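PDB 6PV5: putative O-GlcNAcase nagJ from Clostridium perfringens, which probably acts as a hexosaminidase of glycoside hydrolase family 84, removing N-acetylglucosamine residues from glycans, the present chain holding its catalytic barrel and flanking domains. Local coordinates for residues V191-G194 and P199-Q202; Y220-K225 and L243-E248; K225-H230 and E236-S241; N286-L291 and R297-L302. All blocks are in the same frame, centred on the assembly; numbering follows the deposited sequence.

Contact 1 of 4, residues V191-G194 and P199-Q202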
loop_
_atom_site.group_PDB
_atom_site.type_symbol
_atom_site.label_atom_id
_atom_site.label_comp_id
_atom_site.label_asym_id
_atom_site.label_seq_id
_atom_site.Cartn_x
_atom_site.Cartn_y
_atom_site.Cartn_z
ATOM N N VAL A 191 -3.100 3.024 -4.911
ATOM C CA VAL A 191 -3.673 1.709 -4.703
ATOM C C VAL A 191 -4.603 1.477 -5.879
ATOM O O VAL A 191 -5.325 2.393 -6.256
ATOM C CB VAL A 191 -4.408 1.652 -3.346
ATOM C CG1 VAL A 191 -5.140 0.337 -3.109
ATOM C CG2 VAL A 191 -3.470 1.964 -2.195
ATOM N N VAL A 192 -4.552 0.275 -6.475
ATOM C CA VAL A 192 -5.504 -0.105 -7.510
ATOM C C VAL A 192 -6.454 -1.137 -6.909
ATOM O O VAL A 192 -6.013 -2.070 -6.253
ATOM C CB VAL A 192 -4.833 -0.640 -8.797
ATOM C CG1 VAL A 192 -3.875 -1.815 -8.528
ATOM C CG2 VAL A 192 -5.875 -0.993 -9.871
ATOM N N GLU A 193 -7.759 -0.959 -7.125
ATOM C CA GLU A 193 -8.701 -2.037 -6.873
ATOM C C GLU A 193 -8.624 -3.057 -8.007
ATOM O O GLU A 193 -9.493 -3.112 -8.870
ATOM C CB GLU A 193 -10.111 -1.482 -6.650
ATOM C CG GLU A 193 -11.054 -2.511 -6.037
ATOM C CD GLU A 193 -12.407 -2.044 -5.506
ATOM O OE1 GLU A 193 -13.342 -2.845 -5.551
ATOM O OE2 GLU A 193 -12.510 -0.900 -5.020
ATOM N N GLY A 194 -7.596 -3.908 -7.984
ATOM C CA GLY A 194 -7.377 -4.795 -9.110
ATOM C C GLY A 194 -7.447 -6.284 -8.768
ATOM O O GLY A 194 -6.985 -7.097 -9.553
ATOM N N PRO A 199 -16.038 -7.055 -4.713
ATOM C CA PRO A 199 -15.468 -5.710 -4.662
ATOM C C PRO A 199 -15.565 -5.083 -3.280
ATOM O O PRO A 199 -16.350 -5.508 -2.444
ATOM C CB PRO A 199 -16.378 -4.911 -5.611
ATOM C CG PRO A 199 -17.691 -5.665 -5.573
ATOM C CD PRO A 199 -17.270 -7.116 -5.528
ATOM N N TRP A 200 -14.760 -4.047 -3.064
ATOM C CA TRP A 200 -14.958 -3.207 -1.906
ATOM C C TRP A 200 -16.316 -2.528 -2.032
ATOM O O TRP A 200 -16.763 -2.221 -3.140
ATOM C CB TRP A 200 -13.839 -2.174 -1.789
ATOM C CG TRP A 200 -12.510 -2.750 -1.405
ATOM C CD1 TRP A 200 -12.243 -4.000 -0.922
ATOM C CD2 TRP A 200 -11.254 -2.058 -1.448
ATOM N NE1 TRP A 200 -10.906 -4.135 -0.654
ATOM C CE2 TRP A 200 -10.273 -2.953 -0.958
ATOM C CE3 TRP A 200 -10.862 -0.780 -1.862
ATOM C CZ2 TRP A 200 -8.928 -2.596 -0.882
ATOM C CZ3 TRP A 200 -9.531 -0.429 -1.775
ATOM C CH2 TRP A 200 -8.577 -1.328 -1.286
ATOM N N SER A 201 -16.966 -2.366 -0.880
ATOM C CA SER A 201 -18.202 -1.627 -0.760
ATOM C C SER A 201 -17.859 -0.144 -0.763
ATOM O O SER A 201 -16.688 0.232 -0.617
ATOM C CB SER A 201 -18.910 -1.999 0.524
ATOM O OG SER A 201 -18.123 -1.584 1.630
ATOM N N GLN A 202 -18.915 0.676 -0.859
ATOM C CA GLN A 202 -18.822 2.123 -0.845
ATOM C C GLN A 202 -18.142 2.583 0.440
ATOM O O GLN A 202 -17.265 3.443 0.394
ATOM C CB GLN A 202 -20.224 2.731 -1.005
ATOM C CG GLN A 202 -20.224 4.250 -1.153
ATOM C CD GLN A 202 -19.688 4.766 -2.474
ATOM O OE1 GLN A 202 -19.363 4.005 -3.396
ATOM N NE2 GLN A 202 -19.569 6.086 -2.568
#

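Contact 2 of 4, residues Y220-K225 and L243-E248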
loop_
_atom_site.group_PDB
_atom_site.type_symbol
_atom_site.label_atom_id
_atom_site.label_comp_id
_atom_site.label_asym_id
_atom_site.label_seq_id
_atom_site.Cartn_x
_atom_site.Cartn_y
_atom_site.Cartn_z
ATOM N N TYR A 220 -5.976 6.714 -6.353
ATOM C CA TYR A 220 -6.769 5.510 -6.259
ATOM C C TYR A 220 -7.226 5.128 -7.655
ATOM O O TYR A 220 -7.960 5.877 -8.294
ATOM C CB TYR A 220 -7.950 5.746 -5.307
ATOM C CG TYR A 220 -9.045 4.716 -5.373
ATOM C CD1 TYR A 220 -8.798 3.384 -5.063
ATOM C CD2 TYR A 220 -10.336 5.071 -5.736
ATOM C CE1 TYR A 220 -9.798 2.432 -5.140
ATOM C CE2 TYR A 220 -11.355 4.132 -5.800
ATOM C CZ TYR A 220 -11.086 2.808 -5.496
ATOM O OH TYR A 220 -12.083 1.873 -5.551
ATOM N N ILE A 221 -6.801 3.950 -8.120
ATOM C CA ILE A 221 -7.190 3.500 -9.443
ATOM C C ILE A 221 -8.447 2.647 -9.344
ATOM O O ILE A 221 -8.436 1.507 -8.870
ATOM C CB ILE A 221 -6.028 2.813 -10.196
ATOM C CG1 ILE A 221 -4.780 3.699 -10.227
ATOM C CG2 ILE A 221 -6.462 2.423 -11.597
ATOM C CD1 ILE A 221 -3.595 3.058 -10.903
ATOM N N TYR A 222 -9.549 3.224 -9.820
ATOM C CA TYR A 222 -10.837 2.562 -9.811
ATOM C C TYR A 222 -10.919 1.578 -10.969
ATOM O O TYR A 222 -11.230 1.944 -12.106
ATOM C CB TYR A 222 -11.949 3.611 -9.794
ATOM C CG TYR A 222 -13.339 3.045 -9.703
ATOM C CD1 TYR A 222 -13.895 2.702 -8.475
ATOM C CD2 TYR A 222 -14.105 2.854 -10.842
ATOM C CE1 TYR A 222 -15.176 2.174 -8.388
ATOM C CE2 TYR A 222 -15.387 2.330 -10.768
ATOM C CZ TYR A 222 -15.933 2.014 -9.534
ATOM O OH TYR A 222 -17.197 1.488 -9.470
ATOM N N ALA A 223 -10.642 0.305 -10.680
ATOM C CA ALA A 223 -10.591 -0.687 -11.747
ATOM C C ALA A 223 -11.339 -1.969 -11.369
ATOM O O ALA A 223 -10.888 -3.062 -11.688
ATOM C CB ALA A 223 -9.145 -0.942 -12.123
ATOM N N PRO A 224 -12.551 -1.900 -10.762
ATOM C CA PRO A 224 -13.182 -3.091 -10.199
ATOM C C PRO A 224 -13.616 -4.029 -11.315
ATOM O O PRO A 224 -14.417 -3.647 -12.173
ATOM C CB PRO A 224 -14.418 -2.571 -9.444
ATOM C CG PRO A 224 -14.297 -1.053 -9.459
ATOM C CD PRO A 224 -13.411 -0.710 -10.641
ATOM N N LYS A 225 -13.106 -5.267 -11.252
ATOM C CA LYS A 225 -13.295 -6.267 -12.292
ATOM C C LYS A 225 -14.774 -6.538 -12.530
ATOM O O LYS A 225 -15.154 -6.868 -13.648
ATOM C CB LYS A 225 -12.521 -7.555 -11.987
ATOM C CG LYS A 225 -11.081 -7.520 -12.484
ATOM C CD LYS A 225 -10.145 -8.472 -11.792
ATOM C CE LYS A 225 -8.690 -8.126 -12.043
ATOM N NZ LYS A 225 -8.302 -8.351 -13.456
ATOM N N LEU A 243 -24.781 7.633 -10.064
ATOM C CA LEU A 243 -24.065 8.899 -10.131
ATOM C C LEU A 243 -23.663 9.409 -8.745
ATOM O O LEU A 243 -22.530 9.859 -8.546
ATOM C CB LEU A 243 -24.919 9.921 -10.890
ATOM N N ASP A 244 -24.596 9.357 -7.788
ATOM C CA ASP A 244 -24.336 9.863 -6.449
ATOM C C ASP A 244 -23.246 9.020 -5.784
ATOM O O ASP A 244 -22.487 9.510 -4.953
ATOM C CB ASP A 244 -25.606 9.837 -5.599
ATOM C CG ASP A 244 -26.557 10.992 -5.862
ATOM O OD1 ASP A 244 -26.211 11.870 -6.684
ATOM O OD2 ASP A 244 -27.634 11.010 -5.227
ATOM N N ARG A 245 -23.203 7.741 -6.159
ATOM C CA ARG A 245 -22.215 6.802 -5.647
ATOM C C ARG A 245 -20.822 7.253 -6.097
ATOM O O ARG A 245 -19.904 7.388 -5.288
ATOM C CB ARG A 245 -22.587 5.391 -6.116
ATOM C CG ARG A 245 -21.579 4.314 -5.752
ATOM C CD ARG A 245 -22.012 2.935 -6.198
ATOM N NE ARG A 245 -21.768 2.553 -7.586
ATOM C CZ ARG A 245 -20.566 2.420 -8.153
ATOM N NH1 ARG A 245 -19.463 2.696 -7.471
ATOM N NH2 ARG A 245 -20.475 2.037 -9.417
ATOM N N MET A 246 -20.700 7.550 -7.395
ATOM C CA MET A 246 -19.418 7.871 -8.003
ATOM C C MET A 246 -18.924 9.249 -7.556
ATOM O O MET A 246 -17.739 9.401 -7.245
ATOM C CB MET A 246 -19.525 7.771 -9.528
ATOM C CG MET A 246 -19.704 6.335 -10.040
ATOM S SD MET A 246 -18.254 5.224 -9.750
ATOM C CE MET A 246 -16.933 6.353 -10.189
ATOM N N LYS A 247 -19.842 10.226 -7.432
ATOM C CA LYS A 247 -19.484 11.599 -7.089
ATOM C C LYS A 247 -18.908 11.657 -5.681
ATOM O O LYS A 247 -17.964 12.403 -5.393
ATOM C CB LYS A 247 -20.704 12.531 -7.168
ATOM N N GLU A 248 -19.516 10.870 -4.795
ATOM C CA GLU A 248 -19.055 10.800 -3.421
ATOM C C GLU A 248 -17.608 10.285 -3.398
ATOM O O GLU A 248 -16.746 10.875 -2.747
ATOM C CB GLU A 248 -20.062 9.992 -2.603
ATOM C CG GLU A 248 -19.756 9.993 -1.120
ATOM C CD GLU A 248 -20.745 9.240 -0.247
ATOM O OE1 GLU A 248 -21.310 8.216 -0.720
ATOM O OE2 GLU A 248 -20.945 9.679 0.913
#

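Contact 3 of 4, residues K225-H230 and E236-S241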
loop_
_atom_site.group_PDB
_atom_site.type_symbol
_atom_site.label_atom_id
_atom_site.label_comp_id
_atom_site.label_asym_id
_atom_site.label_seq_id
_atom_site.Cartn_x
_atom_site.Cartn_y
_atom_site.Cartn_z
ATOM N N LYS A 225 -13.106 -5.267 -11.252
ATOM C CA LYS A 225 -13.295 -6.267 -12.292
ATOM C C LYS A 225 -14.774 -6.538 -12.530
ATOM O O LYS A 225 -15.154 -6.868 -13.648
ATOM C CB LYS A 225 -12.521 -7.555 -11.987
ATOM C CG LYS A 225 -11.081 -7.520 -12.484
ATOM C CD LYS A 225 -10.145 -8.472 -11.792
ATOM C CE LYS A 225 -8.690 -8.126 -12.043
ATOM N NZ LYS A 225 -8.302 -8.351 -13.456
ATOM N N SER A 226 -15.592 -6.379 -11.484
ATOM C CA SER A 226 -16.986 -6.779 -11.555
ATOM C C SER A 226 -17.890 -5.624 -11.982
ATOM O O SER A 226 -19.058 -5.857 -12.255
ATOM C CB SER A 226 -17.442 -7.370 -10.241
ATOM O OG SER A 226 -17.445 -6.369 -9.239
ATOM N N ASP A 227 -17.370 -4.386 -12.011
ATOM C CA ASP A 227 -18.163 -3.250 -12.464
ATOM C C ASP A 227 -18.203 -3.207 -13.997
ATOM O O ASP A 227 -17.247 -2.779 -14.644
ATOM C CB ASP A 227 -17.722 -1.915 -11.850
ATOM C CG ASP A 227 -18.549 -0.738 -12.363
ATOM O OD1 ASP A 227 -19.355 -0.962 -13.303
ATOM O OD2 ASP A 227 -18.410 0.381 -11.809
ATOM N N PRO A 228 -19.340 -3.568 -14.634
ATOM C CA PRO A 228 -19.381 -3.735 -16.087
ATOM C C PRO A 228 -19.126 -2.477 -16.922
ATOM O O PRO A 228 -18.748 -2.600 -18.080
ATOM C CB PRO A 228 -20.779 -4.333 -16.337
ATOM C CG PRO A 228 -21.609 -3.809 -15.182
ATOM C CD PRO A 228 -20.657 -3.784 -14.002
ATOM N N TYR A 229 -19.302 -1.290 -16.325
ATOM C CA TYR A 229 -19.167 -0.015 -17.011
ATOM C C TYR A 229 -17.697 0.377 -17.137
ATOM O O TYR A 229 -17.351 1.393 -17.747
ATOM C CB TYR A 229 -19.985 1.070 -16.299
ATOM C CG TYR A 229 -21.462 0.794 -16.389
ATOM C CD1 TYR A 229 -22.122 0.107 -15.379
ATOM C CD2 TYR A 229 -22.181 1.131 -17.527
ATOM C CE1 TYR A 229 -23.470 -0.200 -15.478
ATOM C CE2 TYR A 229 -23.529 0.831 -17.642
ATOM C CZ TYR A 229 -24.174 0.163 -16.614
ATOM O OH TYR A 229 -25.504 -0.127 -16.712
ATOM N N HIS A 230 -16.821 -0.424 -16.532
ATOM C CA HIS A 230 -15.411 -0.187 -16.749
ATOM C C HIS A 230 -14.942 -1.091 -17.888
ATOM O O HIS A 230 -13.877 -0.846 -18.439
ATOM C CB HIS A 230 -14.628 -0.280 -15.424
ATOM C CG HIS A 230 -13.751 -1.484 -15.383
ATOM N ND1 HIS A 230 -14.265 -2.771 -15.401
ATOM C CD2 HIS A 230 -12.408 -1.605 -15.423
ATOM C CE1 HIS A 230 -13.271 -3.635 -15.423
ATOM N NE2 HIS A 230 -12.125 -2.943 -15.436
ATOM N N GLU A 236 -20.952 2.452 -22.402
ATOM C CA GLU A 236 -22.165 2.997 -21.812
ATOM C C GLU A 236 -21.831 3.921 -20.645
ATOM O O GLU A 236 -21.007 3.599 -19.795
ATOM C CB GLU A 236 -23.125 1.881 -21.397
ATOM C CG GLU A 236 -23.396 0.865 -22.494
ATOM C CD GLU A 236 -24.410 -0.220 -22.145
ATOM O OE1 GLU A 236 -25.202 -0.020 -21.175
ATOM O OE2 GLU A 236 -24.408 -1.274 -22.831
ATOM N N PRO A 237 -22.461 5.113 -20.567
ATOM C CA PRO A 237 -22.266 6.008 -19.424
ATOM C C PRO A 237 -22.841 5.393 -18.149
ATOM O O PRO A 237 -23.603 4.427 -18.223
ATOM C CB PRO A 237 -23.046 7.268 -19.837
ATOM C CG PRO A 237 -24.077 6.770 -20.827
ATOM C CD PRO A 237 -23.367 5.668 -21.584
ATOM N N TYR A 238 -22.470 5.943 -16.984
ATOM C CA TYR A 238 -23.033 5.440 -15.739
ATOM C C TYR A 238 -24.514 5.801 -15.639
ATOM O O TYR A 238 -24.876 6.973 -15.761
ATOM C CB TYR A 238 -22.253 5.904 -14.505
ATOM C CG TYR A 238 -21.099 5.000 -14.145
ATOM C CD1 TYR A 238 -21.304 3.739 -13.593
ATOM C CD2 TYR A 238 -19.793 5.395 -14.393
ATOM C CE1 TYR A 238 -20.238 2.907 -13.281
ATOM C CE2 TYR A 238 -18.719 4.579 -14.080
ATOM C CZ TYR A 238 -18.942 3.330 -13.529
ATOM O OH TYR A 238 -17.863 2.548 -13.247
ATOM N N PRO A 239 -25.397 4.798 -15.411
ATOM C CA PRO A 239 -26.825 5.037 -15.174
ATOM C C PRO A 239 -27.088 6.110 -14.119
ATOM O O PRO A 239 -26.174 6.544 -13.421
ATOM C CB PRO A 239 -27.317 3.686 -14.633
ATOM C CG PRO A 239 -26.396 2.667 -15.273
ATOM C CD PRO A 239 -25.058 3.365 -15.391
ATOM N N ALA A 240 -28.354 6.524 -14.012
ATOM C CA ALA A 240 -28.749 7.582 -13.098
ATOM C C ALA A 240 -28.516 7.142 -11.654
ATOM O O ALA A 240 -28.083 7.942 -10.826
ATOM C CB ALA A 240 -30.193 7.947 -13.334
ATOM N N SER A 241 -28.804 5.864 -11.380
ATOM C CA SER A 241 -28.735 5.296 -10.041
ATOM C C SER A 241 -27.320 5.359 -9.460
ATOM O O SER A 241 -27.146 5.384 -8.243
ATOM C CB SER A 241 -29.274 3.888 -10.033
ATOM O OG SER A 241 -29.042 3.246 -11.279
#

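Contact 4 of 4, residues N286-L291 and R297-L302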
loop_
_atom_site.group_PDB
_atom_site.type_symbol
_atom_site.label_atom_id
_atom_site.label_comp_id
_atom_site.label_asym_id
_atom_site.label_seq_id
_atom_site.Cartn_x
_atom_site.Cartn_y
_atom_site.Cartn_z
ATOM N N ASN A 286 -16.749 9.697 -25.897
ATOM C CA ASN A 286 -17.991 10.029 -25.207
ATOM C C ASN A 286 -17.918 9.597 -23.742
ATOM O O ASN A 286 -18.062 10.430 -22.845
ATOM C CB ASN A 286 -19.233 9.455 -25.896
ATOM C CG ASN A 286 -20.532 9.939 -25.272
ATOM O OD1 ASN A 286 -20.697 11.128 -24.973
ATOM N ND2 ASN A 286 -21.470 9.026 -25.075
ATOM N N LYS A 287 -17.681 8.296 -23.506
ATOM C CA LYS A 287 -17.564 7.768 -22.151
ATOM C C LYS A 287 -16.643 8.651 -21.318
ATOM O O LYS A 287 -16.977 9.059 -20.204
ATOM C CB LYS A 287 -17.064 6.320 -22.184
ATOM C CG LYS A 287 -17.033 5.629 -20.825
ATOM C CD LYS A 287 -18.295 5.816 -20.003
ATOM C CE LYS A 287 -18.343 4.901 -18.797
ATOM N NZ LYS A 287 -18.323 3.479 -19.213
ATOM N N ALA A 288 -15.481 8.985 -21.880
ATOM C CA ALA A 288 -14.535 9.782 -21.119
ATOM C C ALA A 288 -15.125 11.148 -20.774
ATOM O O ALA A 288 -14.737 11.747 -19.776
ATOM C CB ALA A 288 -13.228 9.903 -21.877
ATOM N N GLU A 289 -16.018 11.659 -21.634
ATOM C CA GLU A 289 -16.622 12.983 -21.462
ATOM C C GLU A 289 -17.588 12.972 -20.273
ATOM O O GLU A 289 -17.554 13.864 -19.422
ATOM C CB GLU A 289 -17.377 13.424 -22.727
ATOM C CG GLU A 289 -16.509 13.601 -23.964
ATOM C CD GLU A 289 -15.929 14.988 -24.189
ATOM O OE1 GLU A 289 -16.035 15.835 -23.277
ATOM O OE2 GLU A 289 -15.375 15.220 -25.288
ATOM N N THR A 290 -18.454 11.953 -20.247
ATOM C CA THR A 290 -19.283 11.610 -19.098
ATOM C C THR A 290 -18.451 11.727 -17.829
ATOM O O THR A 290 -18.729 12.551 -16.964
ATOM C CB THR A 290 -19.762 10.161 -19.216
ATOM O OG1 THR A 290 -20.431 10.036 -20.469
ATOM C CG2 THR A 290 -20.656 9.718 -18.079
ATOM N N LEU A 291 -17.394 10.914 -17.758
ATOM C CA LEU A 291 -16.619 10.776 -16.541
ATOM C C LEU A 291 -15.983 12.116 -16.202
ATOM O O LEU A 291 -15.843 12.464 -15.025
ATOM C CB LEU A 291 -15.585 9.674 -16.789
ATOM C CG LEU A 291 -16.220 8.308 -17.050
ATOM C CD1 LEU A 291 -15.385 7.457 -17.998
ATOM C CD2 LEU A 291 -16.501 7.586 -15.737
ATOM N N ARG A 297 -10.617 13.527 -13.462
ATOM C CA ARG A 297 -9.478 14.197 -14.065
ATOM C C ARG A 297 -8.312 13.236 -14.374
ATOM O O ARG A 297 -7.291 13.685 -14.894
ATOM C CB ARG A 297 -8.992 15.302 -13.116
ATOM C CG ARG A 297 -9.994 16.428 -12.871
ATOM C CD ARG A 297 -10.279 17.256 -14.118
ATOM N NE ARG A 297 -11.249 18.327 -13.918
ATOM C CZ ARG A 297 -12.569 18.190 -14.053
ATOM N NH1 ARG A 297 -13.091 17.022 -14.386
ATOM N NH2 ARG A 297 -13.364 19.227 -13.856
ATOM N N SER A 298 -8.415 11.932 -14.033
ATOM C CA SER A 298 -7.362 10.969 -14.357
ATOM C C SER A 298 -7.960 9.713 -14.969
ATOM O O SER A 298 -8.945 9.185 -14.458
ATOM C CB SER A 298 -6.536 10.595 -13.165
ATOM O OG SER A 298 -5.736 11.677 -12.699
ATOM N N PHE A 299 -7.335 9.225 -16.049
ATOM C CA PHE A 299 -7.874 8.120 -16.817
ATOM C C PHE A 299 -6.778 7.085 -17.081
ATOM O O PHE A 299 -5.587 7.402 -17.126
ATOM C CB PHE A 299 -8.431 8.603 -18.158
ATOM C CG PHE A 299 -9.508 9.653 -18.044
ATOM C CD1 PHE A 299 -9.200 10.961 -17.703
ATOM C CD2 PHE A 299 -10.836 9.321 -18.251
ATOM C CE1 PHE A 299 -10.196 11.918 -17.579
ATOM C CE2 PHE A 299 -11.829 10.277 -18.120
ATOM C CZ PHE A 299 -11.508 11.570 -17.782
ATOM N N ALA A 300 -7.215 5.842 -17.292
ATOM C CA ALA A 300 -6.306 4.774 -17.657
ATOM C C ALA A 300 -7.040 3.902 -18.648
ATOM O O ALA A 300 -8.238 3.681 -18.501
ATOM C CB ALA A 300 -5.887 3.989 -16.425
ATOM N N ILE A 301 -6.322 3.471 -19.683
ATOM C CA ILE A 301 -6.864 2.478 -20.589
ATOM C C ILE A 301 -5.976 1.241 -20.478
ATOM O O ILE A 301 -4.766 1.323 -20.693
ATOM C CB ILE A 301 -6.931 3.010 -22.037
ATOM C CG1 ILE A 301 -7.644 4.363 -22.130
ATOM C CG2 ILE A 301 -7.562 1.970 -22.948
ATOM C CD1 ILE A 301 -7.747 4.909 -23.538
ATOM N N LEU A 302 -6.602 0.103 -20.163
ATOM C CA LEU A 302 -5.888 -1.123 -19.822
ATOM C C LEU A 302 -6.016 -2.115 -20.974
ATOM O O LEU A 302 -7.109 -2.271 -21.510
ATOM C CB LEU A 302 -6.556 -1.679 -18.556
ATOM C CG LEU A 302 -6.011 -1.243 -17.187
ATOM C CD1 LEU A 302 -5.478 0.179 -17.107
ATOM C CD2 LEU A 302 -6.993 -1.516 -16.056
#

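Contact 1 of 4, residues V191-G194 and P199-Q202
Glu193 and Trp200 meet where the first strand of a (beta/alpha)8 barrel, 188-192, gives way to the loop that leads into helix 202-214. Glu193 sits just past the strand, at the centre of an inverse gamma turn, and its side chain runs outward to the returning loop. With CG anti to the backbone N (chi1 -165°) and the rest of the chain extended, CB and CG serve as a spacer and the carboxylate does the touching. CD lies 3.9 Å from Trp200 N. Beyond it the two oxygens divide the work. OE1 accepts the backbone N-H of Trp200 at 3.1 Å from Trp200 N, a moderately bent bond that arrives from above the carboxylate plane, and it also rests 3.7 Å from CB of Pro199. OE2 approaches the indole obliquely, 3.6 Å from Trp200 CE3, with carboxylate and ring planes 47° apart. The strongest partner of OE2 is Arg205 of helix 202-214, through a salt bridge to NE, and the Tyr220 hydroxyl on the next strand bonds to it as well.

The far end of the indole meets the strand itself: Val191 CG1 stands 4.2 Å from Trp200 CH2. Tyr212 and Pro438 pack on both of these side chains.

A buried carboxylate is thus paid for by one backbone amide, one hydroxyl and one guanidinium, and through them the single side chain ties together two neighbouring strands, the loop and the helix that follows it.

Contact 2 of 4, residues Y220-K225 and L243-E248
Tyr222 reaches from the end of strand 219-222 to Arg245 and Met246 on helix 243-255, an internal contact of the beta-alpha-beta unit that continues into strand 259-264 of the (beta/alpha)8 barrel. The phenol oxygen carries most of the polar chemistry. On the helix side Arg245 presents the NH1 and NH2 end of its guanidinium: NH1 donates to Tyr222 OH over 3.3 Å with an N-H...O angle of 149°, and the hydroxyl lies close to the guanidinium plane, at its edge. A second bond from NH2 to the same oxygen is weak. The stronger partner of Tyr222 OH is Asp227 OD2, in the loop beyond the strand. Held between an acid and a cation, the hydroxyl would probably be polarised, the more so because Arg245 NH2 also makes a long, weak ion pair with Asp227; NE has another such weak pair, with Glu242.

Torsions explain how the arginine gets there. Its CG is anti to the backbone N (chi1 175°), and a bend at chi3 (82°) turns the guanidinium so that the two side chains cross at about a right angle.

Met246 supplies the apolar half, with its chain folded at chi2 and chi3. Its sulfur forms an oblique Met-aromatic contact, SD lying 4.5 Å from the centroid of the Tyr222 ring, while CE sits over one face. Pro224 CG also lies over a face of that ring, and Phe260 of the next strand meets it too. The sulfur approaches the phenol end of the ring, SD being 4.0 Å from Tyr222 CZ.

Contact 3 of 4, residues K225-H230 and E236-S241
Asp227 OD2 takes a 2.7 Å hydrogen bond from Tyr238 OH, which binds two parts of the long loop joining strand 219-222 of the (beta/alpha)8 barrel to helix 243-255. The hydroxyl meets the acid from above the carboxylate plane, while OD2 itself lies at the edge of the tyrosine ring. The same oxygen is also the partner of the Tyr222 hydroxyl from the strand. The other oxygen, OD1, turns back on its own chain to form an Asx turn, accepting from the backbone N of Tyr229 at 3.0 Å. Because both oxygens are engaged, the rotation of the carboxylate is fixed. Asp227 O is gripped twice as well, by the backbone N and by ND1 of His230, which reach it from opposite faces of the carbonyl plane.

Beside this polar knot Tyr229 is wrapped by residues 236-239. Its CB makes a CH-pi contact over the face of the Tyr238 ring, 4.0 Å from the centroid; the two rings themselves meet obliquely, their planes 43° apart. Glu236 O lies at the edge of the Tyr229 ring, 3.6 Å from CD2. From helix 274-294, Lys287 NZ bonds to the backbone oxygens of Tyr229 and Glu236. Pro239 closes over a face of the Tyr229 ring, placing CD 3.8 Å from its centroid.

Contact 4 of 4, residues N286-L291 and R297-L302
Helix 274-294 lies against strand 298-302 of the (beta/alpha)8 barrel with Ala288 and Phe299 8.1 Å apart between CA atoms, and Leu291 and Arg297 at 8.3 Å. The pair closes the beta-alpha-beta unit that starts at strand 259-264; five residues, three of them still helical, separate the two segments.

One ring carries the contact. Phe299 points from the strand toward the helix, its CG anti to the carbonyl carbon (chi1 -58°), and sets CE2 among atoms one helical turn apart. Ala288 CB and Leu291 CB each lie 4.0 Å from CE2, both meeting it through their first side-chain carbon. No hydrogen bond spans the two segments; the interaction is apolar packing in a buried setting.

Neighbours complete the layer between barrel and helices. Phe325 of helix 311-326 meets Phe299 edge-to-face and also touches Ala288, so both helices and the strand share this point. Leu291 extends to Phe262 on the adjacent strand. The ring even approaches the helix backbone obliquely, with Phe299 CE2 3.7 Å from Ala288 O.

Overall arrangement
All four contacts belong to the beta-N-acetylglucosaminidase barrel and illustrate how chemistry follows position. Contacts 1, 2 and 4 are buried and rest on strands of one parallel sheet; contact 3 lies at the surface, nested within the loop that contact 2 closes. Contact 4, between helix and strand, is purely apolar, whereas contacts 1 and 2, at neighbouring strands, centre on buried polar groups, a carboxylate and a phenol oxygen, held by several partners. Contact 3 mixes hydrogen bonds with proline and tyrosine packing. Tyr220 links contact 2 to Glu193 of contact 1; the Tyr222–Asp227 bond joins contacts 2 and 3, and Lys287 ties contact 3 to the helix of contact 4. Contacts 1 and 4 do not touch.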